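Local coordinates for protein putative rRNA methyltransferase (Sorangium cellulosum, PDB 4RWZ) that probably methylates 16S ribosomal RNA at an adenine N1, a modification that confers resistance to aminoglycoside antibiotics, at residues P117-P120 with V121-L125; D160-L163 with D164-R168. All coordinates share one frame; numbering follows the deposited sequence.

Interaction 1: residues P117-P120 with V121-L125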
ATOM      1  N   PRO A 117       8.098 -14.665   5.330  1.00 30.34           N
ATOM      2  CA  PRO A 117       7.795 -13.671   4.303  1.00 24.98           C
ATOM      3  C   PRO A 117       8.801 -13.776   3.189  1.00 21.30           C
ATOM      4  O   PRO A 117       9.705 -14.626   3.220  1.00 21.86           O
ATOM      5  CB  PRO A 117       7.978 -12.344   5.048  1.00 21.81           C
ATOM      6  CG  PRO A 117       9.209 -12.642   5.916  1.00 23.85           C
ATOM      7  CD  PRO A 117       9.058 -14.126   6.325  1.00 27.24           C
ATOM      8  N   GLU A 118       8.633 -12.919   2.182  1.00 21.20           N
ATOM      9  CA  GLU A 118       9.554 -12.868   1.049  1.00 21.39           C
ATOM     10  C   GLU A 118      10.327 -11.561   1.061  1.00 21.37           C
ATOM     11  O   GLU A 118       9.725 -10.509   0.894  1.00 20.97           O
ATOM     12  CB  GLU A 118       8.786 -13.033  -0.294  1.00 23.61           C
ATOM     13  CG  GLU A 118       8.043 -14.360  -0.354  1.00 30.37           C
ATOM     14  CD  GLU A 118       7.089 -14.396  -1.565  1.00 40.07           C
ATOM     15  OE1 GLU A 118       7.339 -13.611  -2.497  1.00 38.32           O
ATOM     16  OE2 GLU A 118       6.094 -15.148  -1.565  1.00 43.90           O
ATOM     17  N   ALA A 119      11.653 -11.636   1.252  1.00 21.83           N
ATOM     18  CA  ALA A 119      12.487 -10.420   1.400  1.00 23.11           C
ATOM     19  C   ALA A 119      12.345  -9.372   0.289  1.00 25.56           C
ATOM     20  O   ALA A 119      12.281  -8.197   0.566  1.00 21.55           O
ATOM     21  CB  ALA A 119      14.050 -10.777   1.651  1.00 22.51           C
ATOM     22  N   PRO A 120      12.369  -9.786  -0.999  1.00 23.81           N
ATOM     23  CA  PRO A 120      12.256  -8.744  -2.019  1.00 21.72           C
ATOM     24  C   PRO A 120      10.954  -7.971  -1.909  1.00 21.10           C
ATOM     25  O   PRO A 120      10.999  -6.807  -2.240  1.00 22.36           O
ATOM     26  CB  PRO A 120      12.242  -9.549  -3.355  1.00 21.97           C
ATOM     27  CG  PRO A 120      12.971 -10.762  -3.046  1.00 22.44           C
ATOM     28  CD  PRO A 120      12.660 -11.107  -1.587  1.00 25.14           C
ATOM     29  N   VAL A 121       9.854  -8.579  -1.458  1.00 20.78           N
ATOM     30  CA  VAL A 121       8.598  -7.839  -1.344  1.00 20.21           C
ATOM     31  C   VAL A 121       8.658  -6.921  -0.135  1.00 20.09           C
ATOM     32  O   VAL A 121       8.240  -5.767  -0.185  1.00 19.88           O
ATOM     33  CB  VAL A 121       7.415  -8.786  -1.237  1.00 21.56           C
ATOM     34  CG1 VAL A 121       6.074  -8.010  -1.128  1.00 21.56           C
ATOM     35  CG2 VAL A 121       7.322  -9.652  -2.523  1.00 23.11           C
ATOM     36  N   LEU A 122       9.195  -7.432   0.981  1.00 20.36           N
ATOM     37  CA  LEU A 122       9.275  -6.546   2.161  1.00 20.43           C
ATOM     38  C   LEU A 122      10.164  -5.361   1.897  1.00 20.72           C
ATOM     39  O   LEU A 122       9.885  -4.249   2.304  1.00 20.63           O
ATOM     40  CB  LEU A 122       9.826  -7.301   3.369  1.00 20.75           C
ATOM     41  CG  LEU A 122       8.995  -8.483   3.806  1.00 20.72           C
ATOM     42  CD1 LEU A 122       9.618  -9.069   5.135  1.00 23.64           C
ATOM     43  CD2 LEU A 122       7.533  -8.082   4.100  1.00 23.85           C
ATOM     44  N   GLU A 123      11.268  -5.581   1.195  1.00 21.10           N
ATOM     45  CA  GLU A 123      12.152  -4.485   0.842  1.00 21.42           C
ATOM     46  C   GLU A 123      11.463  -3.480  -0.102  1.00 21.10           C
ATOM     47  O   GLU A 123      11.671  -2.268   0.001  1.00 21.20           O
ATOM     48  CB  GLU A 123      13.451  -5.027   0.201  1.00 21.93           C
ATOM     49  CG  GLU A 123      14.298  -5.825   1.224  1.00 22.32           C
ATOM     50  CD  GLU A 123      15.487  -6.493   0.623  1.00 23.20           C
ATOM     51  OE1 GLU A 123      15.969  -5.959  -0.420  1.00 22.99           O
ATOM     52  OE2 GLU A 123      15.973  -7.492   1.228  1.00 23.05           O
ATOM     53  N   ALA A 124      10.668  -3.997  -1.048  1.00 20.75           N
ATOM     54  CA  ALA A 124      10.003  -3.071  -1.963  1.00 20.45           C
ATOM     55  C   ALA A 124       9.023  -2.159  -1.191  1.00 22.20           C
ATOM     56  O   ALA A 124       8.888  -0.954  -1.500  1.00 20.27           O
ATOM     57  CB  ALA A 124       9.257  -3.841  -3.075  1.00 27.23           C
ATOM     58  N   LEU A 125       8.326  -2.746  -0.222  1.00 19.87           N
ATOM     59  CA  LEU A 125       7.352  -1.963   0.597  1.00 19.56           C
ATOM     60  C   LEU A 125       8.072  -0.983   1.527  1.00 21.04           C
ATOM     61  O   LEU A 125       7.663   0.181   1.673  1.00 22.28           O
ATOM     62  CB  LEU A 125       6.472  -2.931   1.379  1.00 19.29           C
ATOM     63  CG  LEU A 125       5.586  -3.835   0.472  1.00 20.87           C
ATOM     64  CD1 LEU A 125       4.918  -4.844   1.406  1.00 20.72           C
ATOM     65  CD2 LEU A 125       4.510  -3.000  -0.201  1.00 20.76           C
TER
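E118 O receives the backbone N-H of L122, and with it the first turn of helix 119-127 closes; E118 stands at the N-cap of this helix, in the Rossmann-like methyltransferase fold. L122 N lies 3.1 Å from E118 O in the carbonyl plane, with a nearly straight N-H...O angle of 165°. V121 N is also close to the same oxygen, but its strongly bent N-H...O angle makes that bond weak. One residue on, E123 N binds A119 O at 2.9 Å, and one further A124 N reaches P120 O at 3.1 Å from above the carbonyl plane, 35° out of it. P120 is the second helical residue, where its missing N-H costs no helical hydrogen bond.

The side chains follow this backbone. L122 turns its CG beside its own backbone N (chi1 -61°), which carries CD1 back against the ring of P117, 3.7 Å from P117 CB and equally close to P117 CG. P117, which follows a cis peptide bond, also lies against L167, A170 and Y171 of helix 160-172, and L122 reaches Y171 as well, so this apolar pair faces the neighbouring helix. E118 and V121 run side by side, and both touch A113 of helix 108-115; V121 CG2 comes within 4.0 Å of E118 OE1, a contact of a methyl with a carboxylate oxygen. On the exposed side, the extended E123 chain runs back alongside the first turn, its CG 3.2 Å from A119 O and its OE2 3.8 Å from A119 CB.

Interaction 2: residues D160-L163 with D164-R168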
ATOM      1  N   ASP A 160       2.560 -16.916  18.151  1.00 39.41           N
ATOM      2  CA  ASP A 160       3.681 -16.216  18.743  1.00 40.71           C
ATOM      3  C   ASP A 160       4.997 -16.808  18.307  1.00 45.29           C
ATOM      4  O   ASP A 160       5.973 -16.082  18.134  1.00 47.05           O
ATOM      5  CB  ASP A 160       3.612 -16.243  20.266  1.00 48.49           C
ATOM      6  CG  ASP A 160       2.413 -15.519  20.806  1.00 53.08           C
ATOM      7  OD1 ASP A 160       1.910 -14.597  20.128  1.00 51.19           O
ATOM      8  OD2 ASP A 160       2.015 -15.825  21.948  1.00 59.58           O
ATOM      9  N   ALA A 161       5.018 -18.127  18.119  1.00 45.99           N
ATOM     10  CA  ALA A 161       6.227 -18.814  17.691  1.00 45.20           C
ATOM     11  C   ALA A 161       6.569 -18.454  16.272  1.00 38.93           C
ATOM     12  O   ALA A 161       7.748 -18.300  15.941  1.00 40.48           O
ATOM     13  CB  ALA A 161       6.058 -20.316  17.824  1.00 47.24           C
ATOM     14  N   TRP A 162       5.560 -18.336  15.413  1.00 33.25           N
ATOM     15  CA  TRP A 162       5.837 -17.970  14.040  1.00 33.02           C
ATOM     16  C   TRP A 162       6.385 -16.541  13.972  1.00 31.69           C
ATOM     17  O   TRP A 162       7.285 -16.207  13.188  1.00 31.67           O
ATOM     18  CB  TRP A 162       4.582 -18.103  13.166  1.00 30.24           C
ATOM     19  CG  TRP A 162       4.921 -17.900  11.744  1.00 29.82           C
ATOM     20  CD1 TRP A 162       4.668 -16.787  10.981  1.00 30.87           C
ATOM     21  CD2 TRP A 162       5.629 -18.817  10.898  1.00 30.36           C
ATOM     22  NE1 TRP A 162       5.170 -16.973   9.703  1.00 30.92           N
ATOM     23  CE2 TRP A 162       5.757 -18.211   9.633  1.00 31.38           C
ATOM     24  CE3 TRP A 162       6.172 -20.091  11.088  1.00 31.67           C
ATOM     25  CZ2 TRP A 162       6.394 -18.846   8.560  1.00 34.91           C
ATOM     26  CZ3 TRP A 162       6.783 -20.714  10.022  1.00 29.86           C
ATOM     27  CH2 TRP A 162       6.903 -20.094   8.785  1.00 34.19           C
ATOM     28  N   LEU A 163       5.774 -15.683  14.756  1.00 32.01           N
ATOM     29  CA  LEU A 163       6.219 -14.312  14.857  1.00 39.20           C
ATOM     30  C   LEU A 163       7.686 -14.270  15.323  1.00 37.25           C
ATOM     31  O   LEU A 163       8.483 -13.524  14.771  1.00 37.95           O
ATOM     32  CB  LEU A 163       5.335 -13.566  15.838  1.00 41.98           C
ATOM     33  CG  LEU A 163       5.279 -12.079  15.565  1.00 48.22           C
ATOM     34  CD1 LEU A 163       4.225 -11.882  14.497  1.00 43.37           C
ATOM     35  CD2 LEU A 163       4.892 -11.369  16.827  1.00 58.35           C
ATOM     36  N   ASP A 164       8.018 -15.067  16.340  1.00 37.57           N
ATOM     37  CA  ASP A 164       9.344 -15.095  16.933  1.00 38.70           C
ATOM     38  C   ASP A 164      10.457 -15.567  15.990  1.00 45.77           C
ATOM     39  O   ASP A 164      11.530 -14.950  15.945  1.00 40.12           O
ATOM     40  CB  ASP A 164       9.314 -15.989  18.169  1.00 51.55           C
ATOM     41  CG  ASP A 164      10.578 -15.891  18.993  1.00 63.05           C
ATOM     42  OD1 ASP A 164      10.994 -14.747  19.274  1.00 68.49           O
ATOM     43  OD2 ASP A 164      11.160 -16.952  19.352  1.00 62.26           O
ATOM     44  N   ASP A 165      10.220 -16.624  15.213  1.00 46.85           N
ATOM     45  CA  ASP A 165      11.301 -17.162  14.382  1.00 42.57           C
ATOM     46  C   ASP A 165      11.220 -16.712  12.929  1.00 43.62           C
ATOM     47  O   ASP A 165      12.252 -16.527  12.259  1.00 38.88           O
ATOM     48  CB  ASP A 165      11.284 -18.685  14.400  1.00 42.05           C
ATOM     49  CG  ASP A 165      12.283 -19.283  15.359  1.00 50.81           C
ATOM     50  OD1 ASP A 165      13.425 -18.785  15.490  1.00 48.57           O
ATOM     51  OD2 ASP A 165      11.904 -20.290  15.989  1.00 57.09           O
ATOM     52  N   ALA A 166      10.017 -16.568  12.398  1.00 33.69           N
ATOM     53  CA  ALA A 166       9.960 -16.269  10.985  1.00 31.60           C
ATOM     54  C   ALA A 166       9.792 -14.807  10.755  1.00 36.41           C
ATOM     55  O   ALA A 166      10.475 -14.228   9.927  1.00 33.74           O
ATOM     56  CB  ALA A 166       8.808 -17.011  10.294  1.00 34.18           C
ATOM     57  N   LEU A 167       8.826 -14.188  11.439  1.00 30.52           N
ATOM     58  CA  LEU A 167       8.476 -12.861  11.008  1.00 27.95           C
ATOM     59  C   LEU A 167       9.304 -11.751  11.606  1.00 27.69           C
ATOM     60  O   LEU A 167       9.811 -10.899  10.881  1.00 26.21           O
ATOM     61  CB  LEU A 167       6.973 -12.575  11.214  1.00 28.01           C
ATOM     62  CG  LEU A 167       6.030 -13.426  10.353  1.00 39.33           C
ATOM     63  CD1 LEU A 167       4.656 -12.803  10.301  1.00 42.59           C
ATOM     64  CD2 LEU A 167       6.559 -13.602   8.959  1.00 37.59           C
ATOM     65  N   ARG A 168       9.436 -11.712  12.939  1.00 29.25           N
ATOM     66  CA  ARG A 168      10.202 -10.603  13.497  1.00 29.05           C
ATOM     67  C   ARG A 168      11.591 -10.413  12.892  1.00 28.74           C
ATOM     68  O   ARG A 168      11.955  -9.286  12.551  1.00 27.15           O
ATOM     69  CB  ARG A 168      10.288 -10.652  15.047  1.00 31.02           C
ATOM     70  CG  ARG A 168       8.973 -10.352  15.693  1.00 31.88           C
ATOM     71  CD  ARG A 168       9.167 -10.246  17.272  1.00 33.64           C
ATOM     72  NE  ARG A 168       7.857 -10.025  17.842  1.00 44.48           N
ATOM     73  CZ  ARG A 168       7.294  -8.822  17.838  1.00 43.53           C
ATOM     74  NH1 ARG A 168       7.973  -7.780  17.304  1.00 36.96           N
ATOM     75  NH2 ARG A 168       6.078  -8.656  18.345  1.00 48.85           N
TER
HETATM   76  O   HOH W   1       9.173 -20.675  16.521  1.00 44.78           O
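The methyl of A166 sits over one face of the W162 indole, four residues back along helix 160-172, which packs beside the mixed sheet of the Rossmann-like methyltransferase fold. It is a CH-pi contact: A166 CB stands 3.6 Å from the centroid of the six-membered ring, 21° off the normal, and only 3.3 Å from CE2. W162 CG is anti to the backbone N (chi1 -173°), which lays the indole forward along the helix, over this small bump. The branched end of L167 fills the neighbouring hollow beside the pyrrole part, its CG 3.7 Å from W162 CD1, and the two side chains cross. The indole N-H is held elsewhere, by V115 O.

The backbone widens into a pi-type turn at 164-167. W162 O accepts both A166 N and L167 N, the latter from within the carbonyl plane, while L163 O accepts R168 N, five residues on, at 2.7 Å and 170°. This wider step brings the extended R168 chain across L163, whose CD2 lies 3.3 Å from R168 NH2 and is almost as near NE; R168 NH1 bonds I178 O of strand 176-183, fixing the far end of the guanidinium. On the exposed flank, a water donates to A161 O and to D165 OD2, each at 2.8 Å.

Overall arrangement
Both contacts are surface contacts, each with a single buried residue among those that touch, L122 in interaction 1 and L167 in interaction 2. Interaction 1 spans the lead-in and start of helix 119-127, whereas interaction 2 lies wholly within helix 160-172. Their centres are about 16 Å apart, yet they meet: P117 CD of interaction 1 lies 3.7 Å from L167 CD2 of interaction 2, so the lead-in packs on helix 160-172. Their chemistry differs with position. Interaction 1 rests on i-to-i+4 backbone bonds that begin at the N-cap residue, with light apolar packing; interaction 2, farther from the chain's centre, combines a pi-type turn with aromatic packing and a bridging water.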